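Local coordinates for HTH-type transcriptional repressor PhnF (Mycobacterium smegmatis, PDB 3F8M), which represses the phnDCE operon, which is involved in phosphate uptake, when phosphate is available in the cell, and binds DNA as a GntR-family winged helix-turn-helix regulator, at residues 75-83 / 91-99; 126-134 / 144-152. All coordinates share one frame; numbering follows the deposited sequence. Where two conformers were deposited one is given.

Interaction 1 of 2, residues 75-83 / 91-99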
loop_
_atom_site.group_PDB
_atom_site.type_symbol
_atom_site.label_atom_id
_atom_site.label_comp_id
_atom_site.label_asym_id
_atom_site.label_seq_id
_atom_site.Cartn_x
_atom_site.Cartn_y
_atom_site.Cartn_z
ATOM N N VAL A 75 5.620 -13.913 21.021
ATOM C CA VAL A 75 4.613 -14.338 20.062
ATOM C C VAL A 75 3.847 -13.056 19.637
ATOM O O VAL A 75 3.549 -12.192 20.476
ATOM C CB VAL A 75 3.692 -15.408 20.695
ATOM C CG1 VAL A 75 2.529 -15.791 19.767
ATOM C CG2 VAL A 75 4.513 -16.668 21.013
ATOM N N ALA A 76 3.570 -12.916 18.330
ATOM C CA ALA A 76 2.822 -11.738 17.842
ATOM C C ALA A 76 1.540 -12.223 17.189
ATOM O O ALA A 76 1.397 -13.416 16.961
ATOM C CB ALA A 76 3.663 -10.937 16.824
ATOM N N ARG A 77 0.572 -11.330 16.957
ATOM C CA ARG A 77 -0.555 -11.664 16.078
ATOM C C ARG A 77 -0.131 -11.262 14.666
ATOM O O ARG A 77 0.180 -10.093 14.423
ATOM C CB ARG A 77 -1.849 -10.931 16.471
ATOM C CG ARG A 77 -3.072 -11.446 15.691
ATOM C CD ARG A 77 -4.334 -10.663 16.007
ATOM N NE ARG A 77 -4.959 -11.109 17.241
ATOM C CZ ARG A 77 -4.905 -10.416 18.368
ATOM N NH1 ARG A 77 -4.286 -9.257 18.378
ATOM N NH2 ARG A 77 -5.480 -10.869 19.471
ATOM N N PRO A 78 -0.079 -12.227 13.748
ATOM C CA PRO A 78 0.440 -11.903 12.451
ATOM C C PRO A 78 -0.565 -11.027 11.672
ATOM O O PRO A 78 -1.783 -11.232 11.787
ATOM C CB PRO A 78 0.600 -13.268 11.770
ATOM C CG PRO A 78 0.215 -14.276 12.729
ATOM C CD PRO A 78 -0.473 -13.649 13.869
ATOM N N LYS A 79 -0.035 -10.055 10.953
ATOM C CA LYS A 79 -0.831 -9.299 9.965
ATOM C C LYS A 79 -1.282 -10.236 8.868
ATOM O O LYS A 79 -0.506 -11.099 8.420
ATOM C CB LYS A 79 0.029 -8.194 9.349
ATOM C CG LYS A 79 0.472 -7.144 10.342
ATOM C CD LYS A 79 1.400 -6.190 9.649
ATOM C CE LYS A 79 1.736 -5.005 10.520
ATOM N NZ LYS A 79 2.684 -4.132 9.753
ATOM N N ILE A 80 -2.532 -10.072 8.421
ATOM C CA ILE A 80 -2.975 -10.732 7.193
ATOM C C ILE A 80 -2.206 -10.157 6.030
ATOM O O ILE A 80 -2.093 -8.949 5.929
ATOM C CB ILE A 80 -4.497 -10.577 6.944
ATOM C CG1 ILE A 80 -5.275 -11.366 7.988
ATOM C CG2 ILE A 80 -4.888 -11.191 5.598
ATOM C CD1 ILE A 80 -6.602 -10.741 8.332
ATOM N N ARG A 81 -1.641 -11.027 5.190
ATOM C CA ARG A 81 -0.855 -10.605 4.024
ATOM C C ARG A 81 -1.710 -10.792 2.767
ATOM O O ARG A 81 -1.855 -11.890 2.223
ATOM C CB ARG A 81 0.457 -11.401 3.942
ATOM C CG ARG A 81 1.417 -11.089 5.085
ATOM C CD ARG A 81 2.609 -12.066 5.095
ATOM N NE ARG A 81 3.293 -12.059 3.817
ATOM C CZ ARG A 81 4.293 -11.234 3.503
ATOM N NH1 ARG A 81 4.746 -10.347 4.385
ATOM N NH2 ARG A 81 4.837 -11.290 2.295
ATOM N N GLN A 82 -2.324 -9.714 2.342
ATOM C CA GLN A 82 -3.262 -9.800 1.253
ATOM C C GLN A 82 -2.688 -9.345 -0.090
ATOM O O GLN A 82 -2.264 -8.191 -0.221
ATOM C CB GLN A 82 -4.449 -8.939 1.630
ATOM C CG GLN A 82 -5.454 -8.776 0.555
ATOM C CD GLN A 82 -6.828 -8.651 1.134
ATOM O OE1 GLN A 82 -7.722 -9.379 0.740
ATOM N NE2 GLN A 82 -7.006 -7.725 2.086
ATOM N N PRO A 83 -2.708 -10.239 -1.098
ATOM C CA PRO A 83 -2.286 -9.878 -2.453
ATOM C C PRO A 83 -3.190 -8.768 -2.987
ATOM O O PRO A 83 -4.405 -8.783 -2.721
ATOM C CB PRO A 83 -2.503 -11.168 -3.248
ATOM C CG PRO A 83 -2.623 -12.262 -2.223
ATOM C CD PRO A 83 -3.226 -11.616 -1.033
ATOM N N GLU A 91 -9.369 -16.055 1.822
ATOM C CA GLU A 91 -8.380 -16.951 1.207
ATOM C C GLU A 91 -6.963 -16.559 1.620
ATOM O O GLU A 91 -6.130 -17.433 1.864
ATOM C CB GLU A 91 -8.475 -16.966 -0.326
ATOM C CG GLU A 91 -9.794 -17.465 -0.871
ATOM C CD GLU A 91 -9.645 -18.259 -2.173
ATOM O OE1 GLU A 91 -8.596 -18.132 -2.871
ATOM O OE2 GLU A 91 -10.590 -19.019 -2.493
ATOM N N ALA A 92 -6.690 -15.248 1.684
ATOM C CA ALA A 92 -5.352 -14.783 2.055
ATOM C C ALA A 92 -5.065 -15.239 3.476
ATOM O O ALA A 92 -3.985 -15.740 3.739
ATOM C CB ALA A 92 -5.222 -13.270 1.935
ATOM N N ALA A 93 -6.039 -15.071 4.373
ATOM C CA ALA A 93 -5.865 -15.433 5.786
ATOM C C ALA A 93 -5.738 -16.953 5.954
ATOM O O ALA A 93 -4.876 -17.402 6.715
ATOM C CB ALA A 93 -6.993 -14.878 6.650
ATOM N N LYS A 94 -6.584 -17.714 5.248
ATOM C CA LYS A 94 -6.482 -19.187 5.165
ATOM C C LYS A 94 -5.067 -19.654 4.853
ATOM O O LYS A 94 -4.515 -20.478 5.591
ATOM C CB LYS A 94 -7.431 -19.756 4.109
ATOM C CG LYS A 94 -8.782 -20.264 4.646
ATOM N N ALA A 95 -4.501 -19.126 3.769
ATOM C CA ALA A 95 -3.097 -19.358 3.365
ATOM C C ALA A 95 -2.045 -19.213 4.473
ATOM O O ALA A 95 -0.962 -19.818 4.382
ATOM C CB ALA A 95 -2.731 -18.473 2.186
ATOM N N GLN A 96 -2.354 -18.424 5.503
ATOM C CA GLN A 96 -1.435 -18.192 6.624
ATOM C C GLN A 96 -1.875 -18.964 7.862
ATOM O O GLN A 96 -1.277 -18.817 8.931
ATOM C CB GLN A 96 -1.353 -16.698 6.994
ATOM C CG GLN A 96 -0.504 -15.808 6.082
ATOM C CD GLN A 96 -0.761 -14.319 6.355
ATOM O OE1 GLN A 96 -1.704 -13.729 5.805
ATOM N NE2 GLN A 96 0.060 -13.714 7.228
ATOM N N GLY A 97 -2.937 -19.761 7.726
ATOM C CA GLY A 97 -3.478 -20.517 8.863
ATOM C C GLY A 97 -4.159 -19.622 9.884
ATOM O O GLY A 97 -4.109 -19.899 11.085
ATOM N N LEU A 98 -4.808 -18.558 9.396
ATOM C CA LEU A 98 -5.461 -17.535 10.221
ATOM C C LEU A 98 -6.978 -17.522 9.965
ATOM O O LEU A 98 -7.396 -17.691 8.829
ATOM C CB LEU A 98 -4.892 -16.142 9.881
ATOM C CG LEU A 98 -3.402 -15.851 10.126
ATOM C CD1 LEU A 98 -2.968 -14.503 9.495
ATOM C CD2 LEU A 98 -3.084 -15.880 11.639
ATOM N N SER A 99 -7.777 -17.261 11.006
ATOM C CA SER A 99 -9.253 -17.335 10.935
ATOM C C SER A 99 -9.991 -16.008 10.671
ATOM O O SER A 99 -10.328 -15.253 11.617
ATOM C CB SER A 99 -9.787 -17.892 12.238
ATOM O OG SER A 99 -9.511 -16.960 13.263
HETATM O O HOH W 1 -1.896 -14.671 2.748
#
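The linker that leaves the winged helix-turn-helix domain becomes strand 80-83, and here it is met by Gln-96 and Leu-98, in the turn that follows helix 89-94, and by Ala-92 within the helix. The Gln-96 amide bonds to the backbone on both sides of Ile-80. Gln-96 NE2 donates to Lys-79 O at 2.9 Å, in the plane of that carbonyl and close to its own amide plane. Gln-96 OE1 accepts from Arg-81 N at 2.8 Å, nearly straight at 170°, with the donor tilted from the carbonyl plane. Together they fix the amide's rotation. CG lies anti to the carbonyl carbon (chi1 -77°) and the chain runs extended beyond it, which carries the amide up to the strand. The Arg-81 side chain crosses that of Gln-96 at about a right angle, with Arg-81 CG 3.7 Å from Gln-96 NE2.

The helix ends in a Schellman motif, with Gly-97 at positive phi. Ala-93 O accepts from both Gln-96 N and Leu-98 N, which reach it from opposite faces of its plane. After this turn Leu-98 CD2 lies 3.8 Å from Pro-78 CG, and Leu-98 CD1 approaches Ile-80 CG1. Two alanines of the helix approach the strand. Ala-92 CB sits 3.7 Å from Arg-81 O and also touches Pro-83 CD, and Ala-93 CB meets Ile-80 CG1 at 4.1 Å. Strand 80-83 pairs in parallel with strand 233-240, where Ile-80 touches Met-233. Lys-79 turns away from the helix, and its NZ forms a salt bridge with Asp-186 of the second subunit.

Interaction 2 of 2, residues 126-134 / 144-152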
loop_
_atom_site.group_PDB
_atom_site.type_symbol
_atom_site.label_atom_id
_atom_site.label_comp_id
_atom_site.label_asym_id
_atom_site.label_seq_id
_atom_site.Cartn_x
_atom_site.Cartn_y
_atom_site.Cartn_z
ATOM N N ALA A 126 -29.241 7.313 -10.539
ATOM C CA ALA A 126 -29.487 5.863 -10.605
ATOM C C ALA A 126 -29.348 5.238 -9.199
ATOM O O ALA A 126 -28.548 5.725 -8.369
ATOM C CB ALA A 126 -28.515 5.200 -11.550
ATOM N N PRO A 127 -30.085 4.157 -8.945
ATOM C CA PRO A 127 -30.089 3.543 -7.603
ATOM C C PRO A 127 -28.740 2.871 -7.305
ATOM O O PRO A 127 -28.132 2.280 -8.162
ATOM C CB PRO A 127 -31.223 2.522 -7.702
ATOM C CG PRO A 127 -31.236 2.138 -9.118
ATOM C CD PRO A 127 -30.984 3.431 -9.867
ATOM N N VAL A 128 -28.267 3.053 -6.086
ATOM C CA VAL A 128 -26.968 2.500 -5.680
ATOM C C VAL A 128 -27.274 1.699 -4.423
ATOM O O VAL A 128 -27.980 2.208 -3.520
ATOM C CB VAL A 128 -25.985 3.625 -5.387
ATOM C CG1 VAL A 128 -24.714 3.053 -4.572
ATOM C CG2 VAL A 128 -25.561 4.237 -6.690
ATOM N N LEU A 129 -26.794 0.451 -4.379
ATOM C CA LEU A 129 -26.929 -0.369 -3.204
ATOM C C LEU A 129 -25.582 -0.358 -2.527
ATOM O O LEU A 129 -24.611 -0.699 -3.171
ATOM C CB LEU A 129 -27.343 -1.799 -3.571
ATOM C CG LEU A 129 -27.493 -2.808 -2.427
ATOM C CD1 LEU A 129 -28.481 -2.306 -1.385
ATOM C CD2 LEU A 129 -27.913 -4.235 -2.987
ATOM N N GLN A 130 -25.526 0.033 -1.251
ATOM C CA GLN A 130 -24.224 0.050 -0.529
ATOM C C GLN A 130 -24.199 -1.026 0.532
ATOM O O GLN A 130 -25.136 -1.135 1.325
ATOM C CB GLN A 130 -24.012 1.396 0.143
ATOM C CG GLN A 130 -22.719 1.470 1.005
ATOM C CD GLN A 130 -22.529 2.831 1.623
ATOM O OE1 GLN A 130 -21.986 3.718 0.984
ATOM N NE2 GLN A 130 -22.938 2.990 2.874
ATOM N N LEU A 131 -23.120 -1.818 0.527
ATOM C CA LEU A 131 -22.910 -2.834 1.502
ATOM C C LEU A 131 -21.730 -2.366 2.365
ATOM O O LEU A 131 -20.638 -2.061 1.843
ATOM C CB LEU A 131 -22.511 -4.146 0.833
ATOM C CG LEU A 131 -22.075 -5.269 1.801
ATOM C CD1 LEU A 131 -23.174 -5.646 2.846
ATOM C CD2 LEU A 131 -21.624 -6.484 0.994
ATOM N N GLU A 132 -21.948 -2.329 3.677
ATOM C CA GLU A 132 -20.840 -2.035 4.621
ATOM C C GLU A 132 -20.656 -3.196 5.543
ATOM O O GLU A 132 -21.623 -3.749 6.071
ATOM C CB GLU A 132 -21.131 -0.839 5.487
ATOM C CG GLU A 132 -20.850 0.465 4.884
ATOM C CD GLU A 132 -20.330 1.499 5.920
ATOM O OE1 GLU A 132 -20.971 1.683 6.989
ATOM O OE2 GLU A 132 -19.327 2.161 5.599
ATOM N N ARG A 133 -19.401 -3.620 5.689
ATOM C CA ARG A 133 -19.077 -4.782 6.490
ATOM C C ARG A 133 -17.754 -4.477 7.207
ATOM O O ARG A 133 -16.919 -3.701 6.705
ATOM C CB ARG A 133 -18.868 -6.001 5.608
ATOM C CG ARG A 133 -20.176 -6.497 4.919
ATOM C CD ARG A 133 -20.018 -7.824 4.220
ATOM N NE ARG A 133 -19.025 -7.897 3.163
ATOM C CZ ARG A 133 -18.842 -8.997 2.427
ATOM N NH1 ARG A 133 -17.909 -9.025 1.489
ATOM N NH2 ARG A 133 -19.580 -10.067 2.646
ATOM N N VAL A 134 -17.584 -5.134 8.351
ATOM C CA VAL A 134 -16.314 -5.166 9.080
ATOM C C VAL A 134 -15.633 -6.522 8.846
ATOM O O VAL A 134 -16.280 -7.572 8.926
ATOM C CB VAL A 134 -16.552 -4.924 10.600
ATOM C CG1 VAL A 134 -15.255 -5.026 11.406
ATOM C CG2 VAL A 134 -17.225 -3.579 10.856
ATOM N N LEU A 144 -12.862 -1.888 7.572
ATOM C CA LEU A 144 -14.247 -1.530 7.227
ATOM C C LEU A 144 -14.286 -1.360 5.709
ATOM O O LEU A 144 -13.503 -0.562 5.112
ATOM C CB LEU A 144 -14.614 -0.228 7.958
ATOM C CG LEU A 144 -15.937 0.435 7.527
ATOM C CD1 LEU A 144 -17.097 -0.368 8.109
ATOM C CD2 LEU A 144 -16.062 1.880 7.959
ATOM N N GLU A 145 -15.185 -2.126 5.094
ATOM C CA GLU A 145 -15.313 -2.243 3.643
ATOM C C GLU A 145 -16.668 -1.672 3.256
ATOM O O GLU A 145 -17.677 -2.162 3.766
ATOM C CB GLU A 145 -15.329 -3.729 3.320
ATOM C CG GLU A 145 -15.376 -4.075 1.846
ATOM C CD GLU A 145 -15.662 -5.525 1.624
ATOM O OE1 GLU A 145 -16.789 -5.997 2.044
ATOM O OE2 GLU A 145 -14.746 -6.182 1.032
ATOM N N THR A 146 -16.668 -0.658 2.397
ATOM C CA THR A 146 -17.918 0.012 1.985
ATOM C C THR A 146 -17.974 -0.134 0.485
ATOM O O THR A 146 -17.132 0.442 -0.228
ATOM C CB THR A 146 -17.855 1.478 2.412
ATOM O OG1 THR A 146 -17.558 1.554 3.830
ATOM C CG2 THR A 146 -19.213 2.219 2.074
ATOM N N THR A 147 -18.922 -0.935 -0.006
ATOM C CA THR A 147 -18.965 -1.228 -1.427
ATOM C C THR A 147 -20.230 -0.563 -1.964
ATOM O O THR A 147 -21.287 -0.785 -1.414
ATOM C CB THR A 147 -19.044 -2.725 -1.700
ATOM O OG1 THR A 147 -17.876 -3.376 -1.143
ATOM C CG2 THR A 147 -19.077 -3.029 -3.233
ATOM N N LYS A 148 -20.072 0.291 -2.964
ATOM C CA LYS A 148 -21.231 0.931 -3.643
ATOM C C LYS A 148 -21.429 0.220 -4.966
ATOM O O LYS A 148 -20.519 0.136 -5.766
ATOM C CB LYS A 148 -20.962 2.408 -3.893
ATOM C CG LYS A 148 -20.995 3.176 -2.595
ATOM C CD LYS A 148 -20.551 4.591 -2.797
ATOM C CE LYS A 148 -20.439 5.261 -1.420
ATOM N NZ LYS A 148 -20.208 6.730 -1.591
ATOM N N LEU A 149 -22.639 -0.263 -5.208
ATOM C CA LEU A 149 -22.921 -1.062 -6.381
ATOM C C LEU A 149 -24.033 -0.357 -7.162
ATOM O O LEU A 149 -24.936 0.191 -6.547
ATOM C CB LEU A 149 -23.476 -2.429 -5.943
ATOM C CG LEU A 149 -22.579 -3.332 -5.070
ATOM C CD1 LEU A 149 -23.367 -4.488 -4.448
ATOM C CD2 LEU A 149 -21.449 -3.853 -6.010
ATOM N N PRO A 150 -23.958 -0.392 -8.502
ATOM C CA PRO A 150 -25.121 0.047 -9.297
ATOM C C PRO A 150 -26.260 -0.971 -9.092
ATOM O O PRO A 150 -26.115 -2.130 -9.493
ATOM C CB PRO A 150 -24.572 0.056 -10.739
ATOM C CG PRO A 150 -23.443 -0.987 -10.744
ATOM C CD PRO A 150 -22.822 -0.801 -9.337
ATOM N N ALA A 151 -27.305 -0.565 -8.369
ATOM C CA ALA A 151 -28.356 -1.475 -7.860
ATOM C C ALA A 151 -29.037 -2.224 -8.973
ATOM O O ALA A 151 -29.442 -3.384 -8.787
ATOM C CB ALA A 151 -29.409 -0.715 -7.095
ATOM N N GLN A 152 -29.160 -1.560 -10.127
ATOM C CA GLN A 152 -29.815 -2.144 -11.320
ATOM C C GLN A 152 -29.129 -3.397 -11.811
ATOM O O GLN A 152 -29.750 -4.303 -12.367
ATOM C CB GLN A 152 -29.942 -1.094 -12.436
ATOM C CG GLN A 152 -30.960 -0.041 -12.031
ATOM C CD GLN A 152 -31.630 0.675 -13.175
ATOM O OE1 GLN A 152 -30.978 1.139 -14.128
ATOM N NE2 GLN A 152 -32.950 0.810 -13.072
HETATM O O HOH W 2 -28.045 1.168 -10.773
HETATM O O HOH W 3 -18.635 -4.182 1.433
#
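Arg-133 and Glu-145 face each other as a hydrogen-bonded pair of the antiparallel hairpin 127-137/140-150, and their side chains run together the same way. They form a side-on salt bridge, made by one of two deposited conformers of Glu-145. Arg-133 NE and NH1 both donate to Glu-145 OE1, NE at 3.1 Å. The guanidinium and carboxylate planes are only 20° apart. The Arg-133 chain bends at chi3 (-59°), bringing this edge to the oxygen, while Leu-131 CD2 lies 3.6 Å above one Arg-133 guanidinium face, toward its rim. Arg-133 NH2 bonds to the carbonyls of His-163 and Ala-165.

On the other face, Thr-146 OG1 donates to Glu-132 OE2 at 2.6 Å, on the anti lone pair. Glu-132 OE1 forms a salt bridge with Arg-193. With chi1 at -54°, Thr-146 holds OG1 beside its backbone N and turns CG2, anti to that N, to Gln-130. Thr-146 CG2 lies 3.4 Å from Gln-130 CD. Extended Gln-130 lies alongside Lys-148, with Gln-130 OE1 3.2 Å from Lys-148 CE. Where strand 127-137 begins and 140-150 has ended, Ala-151 CB packs on Pro-127 CB at 3.8 Å.

Strand 100-111 flanks 127-137, and 220-229 flanks 140-150. Leu-129 and Leu-149 pack on Leu-157 of helix 157-160.

Overall arrangement
The chain begins with the winged helix-turn-helix region, whose last strand is 72-75. Interaction 1 begins at the last residue of that strand. It closes a short loop where the chain passes from the DNA-binding region toward the large antiparallel sheet. Strand 100-111 then leads through helix 114-120 to interaction 2, a hairpin closed within that six-stranded sheet. The two contacts come in series and neither nest nor cross. The centres of interaction 1 and interaction 2 are about 26 Å apart. The nearest atoms of interaction 1 and interaction 2 are about 8 Å apart. Interaction 1 ties strand 80-83 to the turn after helix 89-94, and interaction 2 joins two inner strands of the sheet.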